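Local coordinates for putative cell adhesion protein (PDB 4H40) that probably serves as a fimbrillin-like component of a cell-surface pilus in a gut bacterium, with a likely part in adhesion, at residues B[134-139]-B[254-258]; B[179-184]-B[291-296]; B[205-211]-B[233-239]; B[265-271]-B[282-288]. The contacts are given in a common frame with arbitrary orientation. Numbering follows the deposited sequence.

Contact 1 (B[134-139]-B[254-258]); sequences IGNGEY and HTGVL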
loop_
_atom_site.group_PDB
_atom_site.type_symbol
_atom_site.label_atom_id
_atom_site.label_comp_id
_atom_site.label_asym_id
_atom_site.label_seq_id
_atom_site.Cartn_x
_atom_site.Cartn_y
_atom_site.Cartn_z
ATOM N N ILE B 134 1.185 27.371 12.235
ATOM C CA ILE B 134 0.370 26.311 11.630
ATOM C C ILE B 134 0.868 24.954 12.092
ATOM O O ILE B 134 2.063 24.664 11.978
ATOM C CB ILE B 134 0.259 26.420 10.072
ATOM C CG1 ILE B 134 -0.394 25.177 9.462
ATOM C CG2 ILE B 134 1.587 26.728 9.391
ATOM C CD1 ILE B 134 -1.427 25.451 8.498
ATOM N N GLY B 135 -0.062 24.150 12.613
ATOM C CA GLY B 135 0.180 22.788 13.080
ATOM C C GLY B 135 -0.519 21.748 12.220
ATOM O O GLY B 135 -0.825 21.995 11.049
ATOM N N ASN B 136 -0.755 20.574 12.792
ATOM C CA ASN B 136 -1.461 19.495 12.135
ATOM C C ASN B 136 -2.923 19.641 12.452
ATOM O O ASN B 136 -3.264 20.282 13.464
ATOM C CB ASN B 136 -0.918 18.132 12.554
ATOM C CG ASN B 136 0.493 17.895 12.088
ATOM O OD1 ASN B 136 0.778 17.908 10.877
ATOM N ND2 ASN B 136 1.407 17.665 13.047
ATOM N N GLY B 137 -3.778 19.113 11.565
ATOM C CA GLY B 137 -5.216 19.204 11.751
ATOM C C GLY B 137 -5.790 20.539 11.333
ATOM O O GLY B 137 -6.777 21.003 11.917
ATOM N N GLU B 138 -5.177 21.157 10.313
ATOM C CA GLU B 138 -5.653 22.411 9.751
ATOM C C GLU B 138 -5.198 22.626 8.316
ATOM O O GLU B 138 -4.152 22.129 7.906
ATOM C CB GLU B 138 -5.253 23.605 10.616
ATOM C CG GLU B 138 -3.770 23.872 10.697
ATOM C CD GLU B 138 -3.476 25.021 11.631
ATOM O OE1 GLU B 138 -3.894 26.152 11.296
ATOM O OE2 GLU B 138 -2.918 24.782 12.729
ATOM N N TYR B 139 -6.018 23.361 7.555
ATOM C CA TYR B 139 -5.713 23.734 6.177
ATOM C C TYR B 139 -5.357 25.184 6.134
ATOM O O TYR B 139 -5.897 25.956 6.919
ATOM C CB TYR B 139 -6.888 23.454 5.224
ATOM C CG TYR B 139 -7.328 22.019 5.202
ATOM C CD1 TYR B 139 -6.507 21.025 4.674
ATOM C CD2 TYR B 139 -8.566 21.641 5.710
ATOM C CE1 TYR B 139 -6.910 19.692 4.658
ATOM C CE2 TYR B 139 -8.995 20.310 5.660
ATOM C CZ TYR B 139 -8.152 19.340 5.157
ATOM O OH TYR B 139 -8.550 18.035 5.163
ATOM N N HIS B 254 -11.452 13.622 7.059
ATOM C CA HIS B 254 -10.265 14.232 6.469
ATOM C C HIS B 254 -9.598 15.194 7.449
ATOM O O HIS B 254 -10.200 15.621 8.431
ATOM C CB HIS B 254 -10.573 14.932 5.136
ATOM C CG HIS B 254 -11.508 16.091 5.248
ATOM N ND1 HIS B 254 -11.053 17.389 5.186
ATOM C CD2 HIS B 254 -12.849 16.111 5.401
ATOM C CE1 HIS B 254 -12.123 18.154 5.291
ATOM N NE2 HIS B 254 -13.220 17.430 5.445
ATOM N N THR B 255 -8.335 15.483 7.202
ATOM C CA THR B 255 -7.567 16.408 8.012
ATOM C C THR B 255 -6.373 16.890 7.244
ATOM O O THR B 255 -5.920 16.223 6.297
ATOM C CB THR B 255 -7.135 15.772 9.353
ATOM O OG1 THR B 255 -6.848 16.806 10.266
ATOM C CG2 THR B 255 -5.948 14.834 9.238
ATOM N N GLY B 256 -5.854 18.031 7.690
ATOM C CA GLY B 256 -4.637 18.597 7.149
ATOM C C GLY B 256 -3.487 18.013 7.928
ATOM O O GLY B 256 -3.627 17.733 9.124
ATOM N N VAL B 257 -2.365 17.796 7.256
ATOM C CA VAL B 257 -1.135 17.338 7.886
ATOM C C VAL B 257 -0.010 18.160 7.272
ATOM O O VAL B 257 -0.061 18.502 6.091
ATOM C CB VAL B 257 -0.867 15.793 7.865
ATOM C CG1 VAL B 257 -1.923 15.040 8.664
ATOM C CG2 VAL B 257 -0.789 15.241 6.458
ATOM N N LEU B 258 0.963 18.527 8.076
ATOM C CA LEU B 258 2.077 19.317 7.584
ATOM C C LEU B 258 2.954 18.478 6.668
ATOM O O LEU B 258 3.092 17.285 6.958
ATOM C CB LEU B 258 2.925 19.830 8.762
ATOM C CG LEU B 258 2.291 20.793 9.743
ATOM C CD1 LEU B 258 3.246 21.024 10.906
ATOM C CD2 LEU B 258 1.959 22.115 9.082
HETATM O O HOH W 1 3.014 15.975 9.282
#
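Leu-258, Tyr-139 and Gly-256 bury the largest areas, 83, 79 and 66 Å². Leu-258 points its side chain into the curve of the 134-139 loop, where CD2 lies 3.4 Å from Gly-135 O and 3.9 Å from Ile-134 CG1. Its backbone is held as well: Leu-258 N donates to Asn-136 OD1 at 2.9 Å in an almost straight bond, while Asn-136 ND2 is taken up by Gln-210 O. At the other end the far side of the Tyr-139 ring reaches the strand, CE1 3.5 Å from Gly-256 CA, and its OH shares a 2.6 Å hydrogen bond with His-254 ND1. Gly-256 makes this approach possible, since a CB there would run into Glu-138 O and crowd the tyrosine ring. Between the two ends, Gly-137 N donates to Gly-256 O at 2.8 Å. The loop is braced by Gly-135 N, which donates to Glu-138 OE2 at 2.9 Å; Glu-138 OE1 also forms a salt bridge with Lys-124. The irregular loop thus folds against a strand without a beta ladder. Strand 251-257 pairs in turn with strand 177-190, through Thr-255 with Met-184 and Val-257 with Ala-182, and the loop leads on to strand 141-142, another neighbour of 177-190.

Contact 2 (B[179-184]-B[291-296]); sequences NQTARM and LTAGHS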
loop_
_atom_site.group_PDB
_atom_site.type_symbol
_atom_site.label_atom_id
_atom_site.label_comp_id
_atom_site.label_asym_id
_atom_site.label_seq_id
_atom_site.Cartn_x
_atom_site.Cartn_y
_atom_site.Cartn_z
ATOM N N ASN B 179 -2.992 25.357 -1.364
ATOM C CA ASN B 179 -2.743 24.702 -0.074
ATOM C C ASN B 179 -1.280 24.625 0.304
ATOM O O ASN B 179 -0.434 24.223 -0.502
ATOM C CB ASN B 179 -3.313 23.294 -0.082
ATOM C CG ASN B 179 -4.781 23.277 0.151
ATOM O OD1 ASN B 179 -5.253 23.522 1.270
ATOM N ND2 ASN B 179 -5.519 23.065 -0.922
ATOM N N GLN B 180 -1.019 24.933 1.574
ATOM C CA GLN B 180 0.317 24.909 2.156
ATOM C C GLN B 180 0.578 23.622 2.885
ATOM O O GLN B 180 1.736 23.303 3.153
ATOM C CB GLN B 180 0.516 26.115 3.096
ATOM C CG GLN B 180 0.413 27.469 2.377
ATOM C CD GLN B 180 1.249 27.531 1.122
ATOM O OE1 GLN B 180 2.480 27.547 1.162
ATOM N NE2 GLN B 180 0.599 27.475 -0.023
ATOM N N THR B 181 -0.483 22.857 3.149
ATOM C CA THR B 181 -0.384 21.593 3.864
ATOM C C THR B 181 -0.810 20.411 2.997
ATOM O O THR B 181 -1.426 20.578 1.941
ATOM C CB THR B 181 -1.239 21.599 5.167
ATOM O OG1 THR B 181 -2.594 21.450 4.838
ATOM C CG2 THR B 181 -1.092 22.825 5.968
ATOM N N ALA B 182 -0.522 19.205 3.487
ATOM C CA ALA B 182 -0.985 17.991 2.867
ATOM C C ALA B 182 -2.373 17.715 3.423
ATOM O O ALA B 182 -2.785 18.334 4.415
ATOM C CB ALA B 182 -0.027 16.850 3.194
ATOM N N ARG B 183 -3.097 16.797 2.802
ATOM C CA ARG B 183 -4.418 16.392 3.231
ATOM C C ARG B 183 -4.499 14.885 3.238
ATOM O O ARG B 183 -4.021 14.237 2.311
ATOM C CB ARG B 183 -5.476 16.986 2.300
ATOM C CG ARG B 183 -6.893 16.589 2.678
ATOM C CD ARG B 183 -7.908 17.221 1.773
ATOM N NE ARG B 183 -9.085 16.380 1.657
ATOM C CZ ARG B 183 -10.315 16.777 1.952
ATOM N NH1 ARG B 183 -10.535 18.020 2.375
ATOM N NH2 ARG B 183 -11.338 15.942 1.814
HETATM N N MSE B 184 -5.098 14.321 4.279
HETATM C CA MSE B 184 -5.344 12.887 4.381
HETATM C C MSE B 184 -6.845 12.694 4.461
HETATM O O MSE B 184 -7.532 13.474 5.127
HETATM C CB MSE B 184 -4.619 12.240 5.560
HETATM C CG MSE B 184 -3.117 12.236 5.377
HETATM SE SE MSE B 184 -2.110 11.213 6.694
HETATM C CE MSE B 184 -2.112 9.518 5.785
ATOM N N LEU B 291 4.572 13.157 2.181
ATOM C CA LEU B 291 3.385 14.016 2.209
ATOM C C LEU B 291 3.826 15.432 1.893
ATOM O O LEU B 291 4.686 15.981 2.594
ATOM C CB LEU B 291 2.701 13.901 3.592
ATOM C CG LEU B 291 2.442 12.460 4.153
ATOM C CD1 LEU B 291 1.840 12.493 5.571
ATOM C CD2 LEU B 291 1.527 11.668 3.257
ATOM N N THR B 292 3.350 15.977 0.767
ATOM C CA THR B 292 3.737 17.330 0.352
ATOM C C THR B 292 2.502 18.261 0.264
ATOM O O THR B 292 1.360 17.793 0.200
ATOM C CB THR B 292 4.530 17.300 -0.966
ATOM O OG1 THR B 292 3.776 16.646 -1.986
ATOM C CG2 THR B 292 5.826 16.575 -0.836
ATOM N N ALA B 293 2.764 19.589 0.264
ATOM C CA ALA B 293 1.795 20.673 0.198
ATOM C C ALA B 293 0.968 20.592 -1.051
ATOM O O ALA B 293 1.527 20.439 -2.126
ATOM C CB ALA B 293 2.519 22.005 0.233
ATOM N N GLY B 294 -0.347 20.730 -0.906
ATOM C CA GLY B 294 -1.286 20.746 -2.021
ATOM C C GLY B 294 -1.738 19.389 -2.513
ATOM O O GLY B 294 -2.473 19.327 -3.493
ATOM N N HIS B 295 -1.334 18.289 -1.822
ATOM C CA HIS B 295 -1.711 16.928 -2.226
ATOM C C HIS B 295 -2.602 16.222 -1.226
ATOM O O HIS B 295 -2.547 16.508 -0.028
ATOM C CB HIS B 295 -0.484 16.071 -2.480
ATOM C CG HIS B 295 0.303 16.538 -3.661
ATOM N ND1 HIS B 295 1.585 17.000 -3.520
ATOM C CD2 HIS B 295 -0.055 16.627 -4.966
ATOM C CE1 HIS B 295 1.981 17.332 -4.736
ATOM N NE2 HIS B 295 1.022 17.144 -5.635
ATOM N N SER B 296 -3.441 15.299 -1.742
ATOM C CA SER B 296 -4.380 14.475 -0.980
ATOM C C SER B 296 -3.902 13.053 -0.950
ATOM O O SER B 296 -3.526 12.502 -1.980
ATOM C CB SER B 296 -5.774 14.521 -1.585
ATOM O OG SER B 296 -6.417 15.767 -1.395
#
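Thr-292 adopts the p rotamer (chi1 56°) and His-295 the m rotamer (chi1 -66°), which brings Thr-292 OG1 and His-295 ND1 into a 2.7 Å hydrogen bond across the ends of a type II beta turn. The turn's own backbone bond, His-295 N to Thr-292 O, is weak at 3.4 Å. Gly-294, at the third position, has the expected positive phi (85°), and its N donates to Thr-181 O at 3.0 Å. Ala-293 CB rests 3.3 Å from Gln-180 O. Beyond the turn the segments become parallel beta neighbours, strand 177-190 beside strand 296-305 in the large mixed sheet of this transthyretin-clan fold: Arg-183 N donates to His-295 O at 2.9 Å, and Arg-183 pairs with Ser-296. The Arg-183 side chain runs out with chi1 to chi3 all t, its CD 3.8 Å from Ser-296 OG; its NH2 bonds to Gln-185, and Ser-296 OG to Ser-26. Thr-181, in the p rotamer, donates a hydrogen bond from OG1 to O of the next residue, Ala-182, at 3.2 Å. Met-184, a selenomethionine with chi1 m and chi2 t, brings SE within 4.3 Å of Leu-291 CD1. Leu-291, also m and t, packs its CB 4.0 Å from Ala-182 CB, beside Val-257 and Tyr-297.

Contact 3 (B[205-211]-B[233-239]); sequences EISGIQQ and DQSASVR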
loop_
_atom_site.group_PDB
_atom_site.type_symbol
_atom_site.label_atom_id
_atom_site.label_comp_id
_atom_site.label_asym_id
_atom_site.label_seq_id
_atom_site.Cartn_x
_atom_site.Cartn_y
_atom_site.Cartn_z
ATOM N N GLU B 205 -7.033 8.680 14.812
ATOM C CA GLU B 205 -5.788 9.271 15.278
ATOM C C GLU B 205 -4.618 8.852 14.361
ATOM O O GLU B 205 -4.331 7.665 14.185
ATOM C CB GLU B 205 -5.521 8.909 16.733
ATOM C CG GLU B 205 -4.319 9.643 17.298
ATOM C CD GLU B 205 -4.242 9.674 18.810
ATOM O OE1 GLU B 205 -4.422 8.608 19.447
ATOM O OE2 GLU B 205 -3.977 10.769 19.358
ATOM N N ILE B 206 -4.014 9.860 13.735
ATOM C CA ILE B 206 -2.857 9.773 12.867
ATOM C C ILE B 206 -1.647 10.124 13.766
ATOM O O ILE B 206 -1.680 11.116 14.480
ATOM C CB ILE B 206 -3.054 10.703 11.643
ATOM C CG1 ILE B 206 -4.407 10.397 10.937
ATOM C CG2 ILE B 206 -1.868 10.621 10.665
ATOM C CD1 ILE B 206 -4.768 11.302 9.815
ATOM N N SER B 207 -0.638 9.252 13.797
ATOM C CA SER B 207 0.555 9.371 14.642
ATOM C C SER B 207 1.830 9.213 13.832
ATOM O O SER B 207 1.833 8.507 12.824
ATOM C CB SER B 207 0.527 8.300 15.733
ATOM O OG SER B 207 -0.272 8.667 16.846
ATOM N N GLY B 208 2.900 9.845 14.302
ATOM C CA GLY B 208 4.214 9.795 13.673
ATOM C C GLY B 208 4.378 10.790 12.548
ATOM O O GLY B 208 5.045 10.510 11.549
ATOM N N ILE B 209 3.764 11.961 12.703
ATOM C CA ILE B 209 3.816 13.001 11.680
ATOM C C ILE B 209 4.731 14.162 12.173
ATOM O O ILE B 209 5.269 14.091 13.280
ATOM C CB ILE B 209 2.383 13.440 11.275
ATOM C CG1 ILE B 209 1.429 13.501 12.503
ATOM C CG2 ILE B 209 1.862 12.505 10.223
ATOM C CD1 ILE B 209 0.262 14.436 12.382
ATOM N N GLN B 210 4.985 15.163 11.313
ATOM C CA GLN B 210 5.839 16.307 11.614
ATOM C C GLN B 210 5.396 17.022 12.857
ATOM O O GLN B 210 4.199 17.290 13.014
ATOM C CB GLN B 210 5.823 17.299 10.442
ATOM C CG GLN B 210 6.742 18.508 10.594
ATOM C CD GLN B 210 8.126 18.187 10.118
ATOM O OE1 GLN B 210 8.372 18.040 8.917
ATOM N NE2 GLN B 210 9.054 18.046 11.055
ATOM N N GLN B 211 6.358 17.330 13.747
ATOM C CA GLN B 211 6.085 18.169 14.906
ATOM C C GLN B 211 6.162 19.616 14.384
ATOM O O GLN B 211 7.128 19.926 13.682
ATOM C CB GLN B 211 7.056 17.892 16.065
ATOM C CG GLN B 211 6.602 18.498 17.401
ATOM C CD GLN B 211 5.471 17.737 18.065
ATOM O OE1 GLN B 211 4.296 18.137 18.007
ATOM N NE2 GLN B 211 5.795 16.617 18.705
ATOM N N ASP B 233 7.677 12.550 13.777
ATOM C CA ASP B 233 8.090 11.762 14.941
ATOM C C ASP B 233 6.964 11.124 15.769
ATOM O O ASP B 233 5.884 11.691 15.899
ATOM C CB ASP B 233 9.003 12.586 15.873
ATOM C CG ASP B 233 8.357 13.677 16.698
ATOM O OD1 ASP B 233 7.393 14.290 16.214
ATOM O OD2 ASP B 233 8.879 13.978 17.799
ATOM N N GLN B 234 7.302 9.954 16.397
ATOM C CA GLN B 234 6.545 9.069 17.321
ATOM C C GLN B 234 5.574 9.810 18.280
ATOM O O GLN B 234 4.554 9.234 18.690
ATOM C CB GLN B 234 7.520 8.210 18.184
ATOM C CG GLN B 234 8.626 8.998 18.920
ATOM C CD GLN B 234 9.519 8.196 19.867
ATOM O OE1 GLN B 234 10.042 7.114 19.550
ATOM N NE2 GLN B 234 9.796 8.765 21.032
ATOM N N SER B 235 5.922 11.065 18.651
ATOM C CA SER B 235 5.186 11.919 19.585
ATOM C C SER B 235 4.173 12.874 18.895
ATOM O O SER B 235 3.184 13.225 19.543
ATOM C CB SER B 235 6.161 12.723 20.441
ATOM O OG SER B 235 6.976 13.563 19.638
ATOM N N ALA B 236 4.400 13.295 17.620
ATOM C CA ALA B 236 3.458 14.194 16.935
ATOM C C ALA B 236 2.291 13.425 16.370
ATOM O O ALA B 236 2.463 12.411 15.690
ATOM C CB ALA B 236 4.144 14.987 15.843
ATOM N N SER B 237 1.090 13.908 16.676
ATOM C CA SER B 237 -0.158 13.274 16.258
ATOM C C SER B 237 -1.286 14.286 15.990
ATOM O O SER B 237 -1.198 15.462 16.377
ATOM C CB SER B 237 -0.608 12.258 17.316
ATOM O OG SER B 237 -1.387 12.827 18.356
ATOM N N VAL B 238 -2.357 13.799 15.347
ATOM C CA VAL B 238 -3.557 14.584 15.068
ATOM C C VAL B 238 -4.803 13.649 15.183
ATOM O O VAL B 238 -4.717 12.463 14.865
ATOM C CB VAL B 238 -3.487 15.385 13.738
ATOM C CG1 VAL B 238 -3.495 14.488 12.510
ATOM C CG2 VAL B 238 -4.612 16.394 13.670
ATOM N N ARG B 239 -5.915 14.177 15.716
ATOM C CA ARG B 239 -7.141 13.419 15.866
ATOM C C ARG B 239 -8.277 13.992 14.994
ATOM O O ARG B 239 -8.512 15.204 14.996
ATOM C CB ARG B 239 -7.551 13.398 17.334
ATOM C CG ARG B 239 -8.689 12.447 17.641
ATOM C CD ARG B 239 -9.104 12.430 19.101
ATOM N NE ARG B 239 -8.014 12.150 20.050
ATOM C CZ ARG B 239 -7.520 10.942 20.326
ATOM N NH1 ARG B 239 -7.973 9.866 19.685
ATOM N NH2 ARG B 239 -6.555 10.803 21.221
HETATM O O HOH W 2 -6.649 6.714 19.600
#
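Glu-205 reaches over the neighbouring strand in a t,t conformation, setting OE2 above one face of the Arg-239 guanidinium, 3.2 Å from NH2, and making a weak hydrogen bond with Ser-237 OG at 3.5 Å. Strands 205-207 and 237-239 run antiparallel, at 171°, with Ile-206 and Val-238 as a hydrogen-bonded pair: Ile-206 N to Val-238 O and Val-238 N to Ile-206 O are both 2.9 Å. Their side chains share the other face, Ile-206 CB 3.9 Å from Val-238 CG1, and Ile-209 CD1 extends the apolar patch at 3.8 Å from the same CG1. Further along, Ala-236 O accepts from Gly-208 N at 2.9 Å and Ile-209 N at 3.3 Å, and Asp-233 N donates to Ile-209 O at 2.9 Å, fastening the type I turn 233-236 to its partner. Because no guanidinium N-H of Arg-239 points at Glu-205 OE2, their salt bridge is purely one of charge; Arg-239 NH1 instead bonds Glu-202 O. Register at this sheet edge therefore rests chiefly on main-chain bonds.

Contact 4 (B[265-271]-B[282-288]); sequences HSISVLL and YQMLLTG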
loop_
_atom_site.group_PDB
_atom_site.type_symbol
_atom_site.label_atom_id
_atom_site.label_comp_id
_atom_site.label_asym_id
_atom_site.label_seq_id
_atom_site.Cartn_x
_atom_site.Cartn_y
_atom_site.Cartn_z
ATOM N N HIS B 265 10.282 5.901 8.039
ATOM C CA HIS B 265 9.550 5.705 9.286
ATOM C C HIS B 265 8.113 5.284 8.999
ATOM O O HIS B 265 7.727 5.160 7.846
ATOM C CB HIS B 265 9.629 6.999 10.139
ATOM C CG HIS B 265 11.027 7.301 10.577
ATOM N ND1 HIS B 265 11.875 8.071 9.803
ATOM C CD2 HIS B 265 11.719 6.836 11.650
ATOM C CE1 HIS B 265 13.044 8.062 10.441
ATOM N NE2 HIS B 265 12.992 7.339 11.560
ATOM N N SER B 266 7.356 4.958 10.042
ATOM C CA SER B 266 5.953 4.588 9.916
ATOM C C SER B 266 5.027 5.682 10.440
ATOM O O SER B 266 5.344 6.365 11.414
ATOM C CB SER B 266 5.653 3.293 10.661
ATOM O OG SER B 266 6.461 2.254 10.159
ATOM N N ILE B 267 3.873 5.829 9.778
ATOM C CA ILE B 267 2.759 6.678 10.177
ATOM C C ILE B 267 1.642 5.696 10.560
ATOM O O ILE B 267 1.198 4.950 9.686
ATOM C CB ILE B 267 2.336 7.706 9.070
ATOM C CG1 ILE B 267 3.397 8.819 8.916
ATOM C CG2 ILE B 267 0.952 8.320 9.386
ATOM C CD1 ILE B 267 3.324 9.587 7.620
ATOM N N SER B 268 1.254 5.632 11.849
ATOM C CA SER B 268 0.145 4.782 12.271
ATOM C C SER B 268 -1.157 5.590 12.215
ATOM O O SER B 268 -1.175 6.797 12.483
ATOM C CB SER B 268 0.365 4.180 13.651
ATOM O OG SER B 268 -0.196 4.944 14.701
ATOM N N VAL B 269 -2.227 4.912 11.807
ATOM C CA VAL B 269 -3.577 5.433 11.676
ATOM C C VAL B 269 -4.493 4.515 12.511
ATOM O O VAL B 269 -4.696 3.357 12.147
ATOM C CB VAL B 269 -4.023 5.545 10.192
ATOM C CG1 VAL B 269 -5.476 5.978 10.089
ATOM C CG2 VAL B 269 -3.146 6.520 9.427
ATOM N N LEU B 270 -5.004 5.027 13.650
ATOM C CA LEU B 270 -5.918 4.265 14.498
ATOM C C LEU B 270 -7.356 4.713 14.291
ATOM O O LEU B 270 -7.690 5.844 14.608
ATOM C CB LEU B 270 -5.572 4.417 15.977
ATOM C CG LEU B 270 -4.476 3.599 16.566
ATOM C CD1 LEU B 270 -4.355 3.941 18.027
ATOM C CD2 LEU B 270 -4.764 2.131 16.439
ATOM N N LEU B 271 -8.208 3.810 13.831
ATOM C CA LEU B 271 -9.610 4.101 13.610
ATOM C C LEU B 271 -10.406 3.522 14.749
ATOM O O LEU B 271 -10.362 2.321 14.965
ATOM C CB LEU B 271 -10.074 3.528 12.260
ATOM C CG LEU B 271 -9.327 4.037 11.023
ATOM C CD1 LEU B 271 -8.135 3.145 10.694
ATOM C CD2 LEU B 271 -10.224 4.114 9.849
ATOM N N TYR B 282 -8.867 -0.302 14.882
ATOM C CA TYR B 282 -8.077 -0.851 13.792
ATOM C C TYR B 282 -6.879 0.004 13.567
ATOM O O TYR B 282 -6.989 1.226 13.566
ATOM C CB TYR B 282 -8.889 -0.918 12.479
ATOM C CG TYR B 282 -10.218 -1.601 12.633
ATOM C CD1 TYR B 282 -10.308 -2.985 12.662
ATOM C CD2 TYR B 282 -11.391 -0.865 12.774
ATOM C CE1 TYR B 282 -11.532 -3.625 12.813
ATOM C CE2 TYR B 282 -12.623 -1.494 12.938
ATOM C CZ TYR B 282 -12.685 -2.877 12.972
ATOM O OH TYR B 282 -13.891 -3.517 13.127
ATOM N N GLN B 283 -5.747 -0.619 13.312
ATOM C CA GLN B 283 -4.536 0.128 13.058
ATOM C C GLN B 283 -3.994 -0.105 11.662
ATOM O O GLN B 283 -3.775 -1.257 11.264
ATOM C CB GLN B 283 -3.457 -0.233 14.081
ATOM C CG GLN B 283 -2.124 0.406 13.763
ATOM C CD GLN B 283 -1.153 0.209 14.863
ATOM O OE1 GLN B 283 -0.758 1.166 15.522
ATOM N NE2 GLN B 283 -0.763 -1.037 15.087
HETATM N N MSE B 284 -3.717 0.998 10.949
HETATM C CA MSE B 284 -3.043 0.979 9.666
HETATM C C MSE B 284 -1.603 1.473 9.905
HETATM O O MSE B 284 -1.447 2.627 10.308
HETATM C CB MSE B 284 -3.748 1.858 8.626
HETATM C CG MSE B 284 -5.093 1.375 8.148
HETATM SE SE MSE B 284 -6.071 2.838 7.174
HETATM C CE MSE B 284 -4.634 3.567 6.213
ATOM N N LEU B 285 -0.555 0.621 9.709
ATOM C CA LEU B 285 0.812 1.108 9.822
ATOM C C LEU B 285 1.287 1.386 8.422
ATOM O O LEU B 285 1.242 0.491 7.590
ATOM C CB LEU B 285 1.719 0.146 10.569
ATOM C CG LEU B 285 1.714 0.320 12.096
ATOM C CD1 LEU B 285 2.122 -0.970 12.780
ATOM C CD2 LEU B 285 2.641 1.441 12.543
ATOM N N LEU B 286 1.610 2.651 8.128
ATOM C CA LEU B 286 1.996 3.128 6.803
ATOM C C LEU B 286 3.446 3.578 6.773
ATOM O O LEU B 286 3.854 4.560 7.402
ATOM C CB LEU B 286 1.065 4.253 6.333
ATOM C CG LEU B 286 -0.449 4.017 6.536
ATOM C CD1 LEU B 286 -1.269 5.306 6.279
ATOM C CD2 LEU B 286 -0.938 2.823 5.740
ATOM N N THR B 287 4.236 2.809 6.050
ATOM C CA THR B 287 5.657 3.058 5.899
ATOM C C THR B 287 5.879 3.623 4.473
ATOM O O THR B 287 5.020 3.435 3.604
ATOM C CB THR B 287 6.394 1.750 6.220
ATOM O OG1 THR B 287 7.812 1.958 6.321
ATOM C CG2 THR B 287 6.055 0.646 5.240
ATOM N N GLY B 288 6.983 4.352 4.286
ATOM C CA GLY B 288 7.385 4.948 3.013
ATOM C C GLY B 288 6.469 6.024 2.475
ATOM O O GLY B 288 5.935 5.878 1.369
#
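Strands 266-275 and 278-287 form a beta hairpin at one edge of a four-stranded antiparallel sheet, and within this contact they join through three successive hydrogen-bonded pairs. Segment 282-288 begins with Tyr-282, whose N donates to Leu-271 O at 3.0 Å and whose O accepts from Leu-271 N at 2.9 Å; the phenol hydroxyl is hydrogen-bonded to Thr-310 of strand 310-321. Gln-283 turns to the other face, its CB 3.6 Å from Leu-270 CD2. Met-284, a selenomethionine, repeats the two-bond pattern with Val-269, N to O 2.8 Å in both directions, and directs its side chain inward, CB 4.0 Å from Val-269 CB and SE 4.1 Å from Leu-271 CD1. Leu-285 lies on the outer face with Gln-283, its CD2 3.7 Å from Ser-268 CB; there it also packs on Ser-264 of the second subunit. Leu-286 returns to the interior and closes the third hydrogen-bonded pair, with Ile-267. Together with Met-284 it packs on Trp-314 and Tyr-299, from strands 310-321 and 296-305, so the hairpin's buried face covers the other sheet in a beta sandwich. Thr-287 meets Ser-266 of the second subunit, and the chain then turns a corner at Gly-288, whose positive phi suits a residue without a side chain. Before that corner, the CA of Thr-287 makes a C-H...O contact of 3.5 Å with His-265 O.

How the contacts relate
Contacts 3 and 4 share the antiparallel four-stranded sheet, their centres about 10 Å apart; its middle strands 197-207 and 266-275 join them through Glu-205 with Leu-270 and Ser-207 with Ser-268. Contacts 1 and 2, about 9 Å apart, meet in the mixed sheet where strands 251-257 and 177-190 are neighbours. Their segments alternate along the chain, whereas contact 3 falls within the span of both and contact 4 only within that of contact 2. The groups interlock: Asn-136 bonds Gln-210, Met-184 packs on Ile-206, and Leu-291 on Ile-267. Distant parts of the sequence are thereby gathered into one sandwich, whose hairpin edge also meets the second subunit.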